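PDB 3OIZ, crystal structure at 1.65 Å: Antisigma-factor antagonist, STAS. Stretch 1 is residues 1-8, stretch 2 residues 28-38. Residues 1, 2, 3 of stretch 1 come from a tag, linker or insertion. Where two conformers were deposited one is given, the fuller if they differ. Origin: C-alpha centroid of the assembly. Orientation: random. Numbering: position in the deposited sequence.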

ATOM      1  N   SER A   1       6.983  13.653   1.661  1.00 39.72           N
ATOM      2  CA  SER A   1       7.798  13.654   0.393  1.00 40.32           C
ATOM      3  C   SER A   1       7.670  12.284  -0.193  1.00 39.08           C
ATOM      4  O   SER A   1       7.409  11.361   0.535  1.00 38.08           O
ATOM      5  N   ASN A   2       7.835  12.131  -1.498  1.00 38.44           N
ATOM      6  CA  ASN A   2       7.981  10.786  -2.017  1.00 36.90           C
ATOM      7  C   ASN A   2       9.425  10.510  -2.472  1.00 36.21           C
ATOM      8  O   ASN A   2       9.656   9.669  -3.319  1.00 35.99           O
ATOM      9  N   ALA A   3      10.396  11.219  -1.898  1.00 36.16           N
ATOM     10  CA  ALA A   3      11.800  11.030  -2.301  1.00 35.55           C
ATOM     11  C   ALA A   3      12.348   9.624  -1.971  1.00 34.44           C
ATOM     12  O   ALA A   3      13.244   9.130  -2.663  1.00 35.39           O
ATOM     13  N   LEU A   4      11.812   8.992  -0.925  1.00 31.53           N
ATOM     14  CA  LEU A   4      12.422   7.790  -0.372  1.00 28.65           C
ATOM     15  C   LEU A   4      11.627   6.555  -0.630  1.00 27.10           C
ATOM     16  O   LEU A   4      12.064   5.479  -0.248  1.00 25.11           O
ATOM     17  N   PHE A   5      10.469   6.688  -1.269  1.00 26.31           N
ATOM     18  CA  PHE A   5       9.670   5.511  -1.569  1.00 25.58           C
ATOM     19  C   PHE A   5       8.976   5.692  -2.915  1.00 25.54           C
ATOM     20  O   PHE A   5       8.875   6.800  -3.434  1.00 27.23           O
ATOM     21  N   GLY A   6       8.507   4.601  -3.470  1.00 25.29           N
ATOM     22  CA  GLY A   6       7.820   4.643  -4.748  1.00 27.08           C
ATOM     23  C   GLY A   6       6.668   3.640  -4.744  1.00 26.44           C
ATOM     24  O   GLY A   6       6.709   2.629  -4.033  1.00 25.76           O
ATOM     25  N   VAL A   7       5.617   3.959  -5.493  1.00 26.73           N
ATOM     26  CA  VAL A   7       4.488   3.025  -5.644  1.00 26.23           C
ATOM     27  C   VAL A   7       4.175   2.919  -7.124  1.00 27.43           C
ATOM     28  O   VAL A   7       4.043   3.938  -7.820  1.00 29.55           O
ATOM     29  N   THR A   8       4.069   1.690  -7.631  1.00 27.46           N
ATOM     30  CA  THR A   8       3.617   1.490  -9.005  1.00 27.77           C
ATOM     31  C   THR A   8       2.491   0.501  -8.923  1.00 26.47           C
ATOM     32  O   THR A   8       2.282  -0.118  -7.863  1.00 26.89           O
ATOM     33  N   TYR A  28       6.605   8.329   8.982  0.50 23.85           N
ATOM     34  CA  TYR A  28       5.421   9.105   9.314  0.50 26.64           C
ATOM     35  C   TYR A  28       5.359  10.420   8.539  0.50 27.31           C
ATOM     36  O   TYR A  28       4.273  10.919   8.231  0.50 28.07           O
ATOM     37  N   ALA A  29       6.525  10.981   8.218  1.00 28.04           N
ATOM     38  CA  ALA A  29       6.579  12.198   7.469  1.00 30.21           C
ATOM     39  C   ALA A  29       6.009  12.102   6.050  1.00 30.61           C
ATOM     40  O   ALA A  29       5.625  13.145   5.469  1.00 33.48           O
ATOM     41  N   SER A  30       5.943  10.896   5.487  0.50 30.06           N
ATOM     42  CA  SER A  30       5.441  10.733   4.117  0.50 29.51           C
ATOM     43  C   SER A  30       4.081  10.037   4.032  0.50 28.43           C
ATOM     44  O   SER A  30       3.679   9.564   2.962  0.50 27.67           O
ATOM     45  N   VAL A  31       3.357   9.998   5.144  1.00 27.85           N
ATOM     46  CA  VAL A  31       2.066   9.304   5.169  1.00 27.22           C
ATOM     47  C   VAL A  31       1.099   9.889   4.118  1.00 27.69           C
ATOM     48  O   VAL A  31       0.444   9.131   3.384  1.00 27.79           O
ATOM     49  N   GLU A  32       1.031  11.218   4.013  1.00 28.52           N
ATOM     50  CA  GLU A  32       0.079  11.806   3.056  1.00 30.86           C
ATOM     51  C   GLU A  32       0.453  11.453   1.610  1.00 29.69           C
ATOM     52  O   GLU A  32      -0.414  11.141   0.808  1.00 29.52           O
ATOM     53  N   ASP A  33       1.749  11.445   1.304  1.00 29.14           N
ATOM     54  CA  ASP A  33       2.207  11.041  -0.022  1.00 29.70           C
ATOM     55  C   ASP A  33       1.881   9.589  -0.288  1.00 28.08           C
ATOM     56  O   ASP A  33       1.471   9.226  -1.409  1.00 28.26           O
ATOM     57  N   PHE A  34       2.067   8.745   0.735  1.00 26.23           N
ATOM     58  CA  PHE A  34       1.741   7.326   0.605  1.00 24.63           C
ATOM     59  C   PHE A  34       0.240   7.146   0.273  1.00 24.99           C
ATOM     60  O   PHE A  34      -0.129   6.387  -0.645  1.00 25.07           O
HETATM   61  N   MSE A  35      -0.631   7.800   1.035  1.00 25.27           N
HETATM   62  CA  MSE A  35      -2.085   7.718   0.769  1.00 26.01           C
HETATM   63  C   MSE A  35      -2.454   8.158  -0.647  1.00 26.06           C
HETATM   64  O   MSE A  35      -3.277   7.505  -1.305  1.00 26.49           O
ATOM     65  N   ALA A  36      -1.796   9.210  -1.137  1.00 26.90           N
ATOM     66  CA  ALA A  36      -2.104   9.776  -2.431  1.00 28.00           C
ATOM     67  C   ALA A  36      -1.711   8.859  -3.573  1.00 28.42           C
ATOM     68  O   ALA A  36      -2.123   9.103  -4.735  1.00 29.23           O
ATOM     69  N   ALA A  37      -0.910   7.833  -3.262  1.00 27.95           N
ATOM     70  CA  ALA A  37      -0.502   6.858  -4.285  1.00 28.02           C
ATOM     71  C   ALA A  37      -1.634   5.935  -4.768  1.00 28.29           C
ATOM     72  O   ALA A  37      -1.531   5.327  -5.846  1.00 29.74           O
ATOM     73  N   PHE A  38      -2.705   5.819  -3.996  1.00 27.32           N
ATOM     74  CA  PHE A  38      -3.742   4.808  -4.287  1.00 27.12           C
ATOM     75  C   PHE A  38      -5.015   5.450  -4.868  1.00 28.37           C
ATOM     76  O   PHE A  38      -5.431   6.539  -4.459  1.00 29.58           O
TER

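The two stretches meet along one side of a short helix that begins at Val31, against the strand 5-8 and the tag residues that precede it. The contact is modest, 356 Å² summed over both sides, and its polar part is concentrated at the chain terminus.

The best-defined polar pair joins the terminal amine to an acid. Ser1 N lies 2.8 Å from Asp33 OD2 and donates a hydrogen bond to it; because a free chain terminus is normally charged, the same pair counts as a salt bridge. Asp33 directs its CA-to-CB bond toward stretch 1, and its m rotamer (chi1 -50°) carries the carboxylate to the amine. The other carboxylate oxygen has no comparable partner across the contact: Asp33 OD1 is 3.9 Å from Asn2 N, too far for a hydrogen bond. Since Ser1 comes from an expression tag, this bridge belongs to the construct rather than to the natural protein.

The hydroxyl of Ser1 is used locally. Its CA-to-CB bond points away from stretch 2, and in the t rotamer (174°) Ser1 OG accepts a hydrogen bond from Ala3 N at 2.9 Å, with an N-H...acceptor angle of 153°. The carbonyl of the same residue faces the helix start without a polar partner there: Ser1 O is 3.2 Å from Ser30 CB, a contact with carbon.

Ser30 occupies the N-cap position, yet its side chain makes no capping bond. In the p rotamer (59°) its OG instead hydrogen-bonds to a residue just outside the stretches. Its backbone does serve the helix, Phe34 N donating to Ser30 O at 2.9 Å. That bond matters for the next contact, since Phe5 CZ comes within 3.5 Å of Phe34 N, an amide whose hydrogen is already placed within the helix.

Phe5 is the main apolar contact. Its CA-to-CB bond points toward stretch 2, with chi1 79° (p) and chi2 97°, and the CZ end of its ring lies against Ser30, Asp33 and Phe34. Phe5 CE2 is 3.8 Å from Ser30 CB, while Phe5 CZ is 3.7 Å from Asp33 C, which sits at the ring edge, and 4.1 Å from Phe34 CB. Phe34, a t rotamer, has its CA-to-CB bond sideways and receives Phe5 at its own ring edge.

Two residues along the strand, beyond Gly6, the CA-to-CB bond of Val7 again points toward stretch 2. In its t rotamer (179°), Val7 CG2 reaches 3.7 Å from Ala37 CB, an apolar contact between short side chains.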

ATOM      1  CB  SER A   1       9.274  13.878   0.722  1.00 41.90           C
ATOM      2  OG  SER A   1      10.098  13.749  -0.426  1.00 42.75           O
ATOM      3  CB  ASN A   2       6.969  10.537  -3.135  1.00 37.93           C
ATOM      4  CG  ASN A   2       7.219  11.405  -4.348  1.00 37.27           C
ATOM      5  OD1 ASN A   2       8.092  12.296  -4.342  1.00 40.76           O
ATOM      6  ND2 ASN A   2       6.461  11.139  -5.414  1.00 38.52           N
ATOM      7  CB  ALA A   3      12.697  12.101  -1.686  1.00 36.41           C
ATOM      8  CB  LEU A   4      12.587   7.910   1.136  1.00 28.70           C
ATOM      9  CG  LEU A   4      13.516   9.008   1.596  1.00 30.18           C
ATOM     10  CD1 LEU A   4      13.627   8.891   3.101  1.00 33.24           C
ATOM     11  CD2 LEU A   4      14.894   8.850   0.985  1.00 34.47           C
ATOM     12  CB  PHE A   5       8.635   5.225  -0.459  1.00 25.44           C
ATOM     13  CG  PHE A   5       7.406   6.095  -0.534  1.00 25.73           C
ATOM     14  CD1 PHE A   5       6.252   5.632  -1.157  1.00 28.20           C
ATOM     15  CD2 PHE A   5       7.417   7.386   0.005  1.00 26.39           C
ATOM     16  CE1 PHE A   5       5.099   6.465  -1.237  1.00 30.30           C
ATOM     17  CE2 PHE A   5       6.283   8.213  -0.068  1.00 27.97           C
ATOM     18  CZ  PHE A   5       5.126   7.757  -0.702  1.00 29.61           C
ATOM     19  CB  VAL A   7       3.213   3.469  -4.842  1.00 26.47           C
ATOM     20  CG1 VAL A   7       2.054   2.460  -5.068  1.00 27.88           C
ATOM     21  CG2 VAL A   7       3.490   3.638  -3.323  1.00 25.53           C
ATOM     22  CB  THR A   8       4.735   0.904  -9.900  1.00 27.88           C
ATOM     23  OG1 THR A   8       5.225  -0.296  -9.297  1.00 29.82           O
ATOM     24  CG2 THR A   8       5.905   1.884 -10.021  1.00 30.54           C
ATOM     25  CB  TYR A  28       5.403   9.360  10.816  0.50 27.39           C
ATOM     26  CG  TYR A  28       6.430  10.362  11.231  0.50 30.27           C
ATOM     27  CD1 TYR A  28       6.148  11.715  11.159  0.50 33.20           C
ATOM     28  CD2 TYR A  28       7.684   9.964  11.692  0.50 30.95           C
ATOM     29  CE1 TYR A  28       7.079  12.661  11.532  0.50 35.83           C
ATOM     30  CE2 TYR A  28       8.639  10.914  12.068  0.50 34.64           C
ATOM     31  CZ  TYR A  28       8.322  12.260  11.986  0.50 35.75           C
ATOM     32  OH  TYR A  28       9.230  13.224  12.354  0.50 37.43           O
ATOM     33  CB  ALA A  29       7.988  12.764   7.478  1.00 31.80           C
ATOM     34  CB  SER A  30       6.456   9.980   3.278  0.50 30.17           C
ATOM     35  OG  SER A  30       6.708   8.716   3.841  0.50 30.33           O
ATOM     36  CB  VAL A  31       1.443   9.351   6.589  1.00 27.19           C
ATOM     37  CG1 VAL A  31      -0.061   9.132   6.533  1.00 29.46           C
ATOM     38  CG2 VAL A  31       2.117   8.309   7.469  1.00 25.71           C
ATOM     39  CB  GLU A  32      -0.042  13.320   3.249  1.00 32.81           C
ATOM     40  CG  GLU A  32      -0.736  13.747   4.568  1.00 39.73           C
ATOM     41  CD  GLU A  32      -0.671  15.276   4.798  1.00 48.79           C
ATOM     42  OE1 GLU A  32      -0.644  16.056   3.800  1.00 52.41           O
ATOM     43  OE2 GLU A  32      -0.644  15.707   5.986  1.00 53.87           O
ATOM     44  CB  ASP A  33       3.722  11.260  -0.144  1.00 30.84           C
ATOM     45  CG  ASP A  33       4.135  12.647   0.293  1.00 35.67           C
ATOM     46  OD1 ASP A  33       4.295  13.472  -0.606  1.00 39.30           O
ATOM     47  OD2 ASP A  33       4.285  12.932   1.533  1.00 37.80           O
ATOM     48  CB  PHE A  34       2.153   6.610   1.899  1.00 23.69           C
ATOM     49  CG  PHE A  34       1.711   5.194   1.967  1.00 21.34           C
ATOM     50  CD1 PHE A  34       2.476   4.176   1.378  1.00 23.37           C
ATOM     51  CD2 PHE A  34       0.548   4.860   2.658  1.00 22.76           C
ATOM     52  CE1 PHE A  34       2.039   2.815   1.441  1.00 23.42           C
ATOM     53  CE2 PHE A  34       0.124   3.533   2.745  1.00 22.53           C
ATOM     54  CZ  PHE A  34       0.864   2.500   2.153  1.00 23.98           C
HETATM   55  CB  MSE A  35      -2.901   8.524   1.801  1.00 27.15           C
HETATM   56  CG  MSE A  35      -2.741   8.034   3.244  1.00 27.23           C
HETATM   57 SE   MSE A  35      -3.124   6.170   3.533  0.75 26.45          SE
HETATM   58  CE  MSE A  35      -5.016   6.233   3.275  1.00 26.82           C
ATOM     59  CB  ALA A  36      -1.405  11.079  -2.576  1.00 29.66           C
ATOM     60  CB  ALA A  37       0.672   6.042  -3.815  1.00 29.08           C
ATOM     61  CB  PHE A  38      -4.084   4.026  -3.001  1.00 26.50           C
ATOM     62  CG  PHE A  38      -2.903   3.339  -2.403  1.00 24.83           C
ATOM     63  CD1 PHE A  38      -2.531   2.071  -2.848  1.00 21.93           C
ATOM     64  CD2 PHE A  38      -2.163   3.942  -1.385  1.00 27.13           C
ATOM     65  CE1 PHE A  38      -1.407   1.413  -2.307  1.00 24.47           C
ATOM     66  CE2 PHE A  38      -1.027   3.306  -0.836  1.00 25.25           C
ATOM     67  CZ  PHE A  38      -0.647   2.040  -1.282  1.00 24.45           C
TER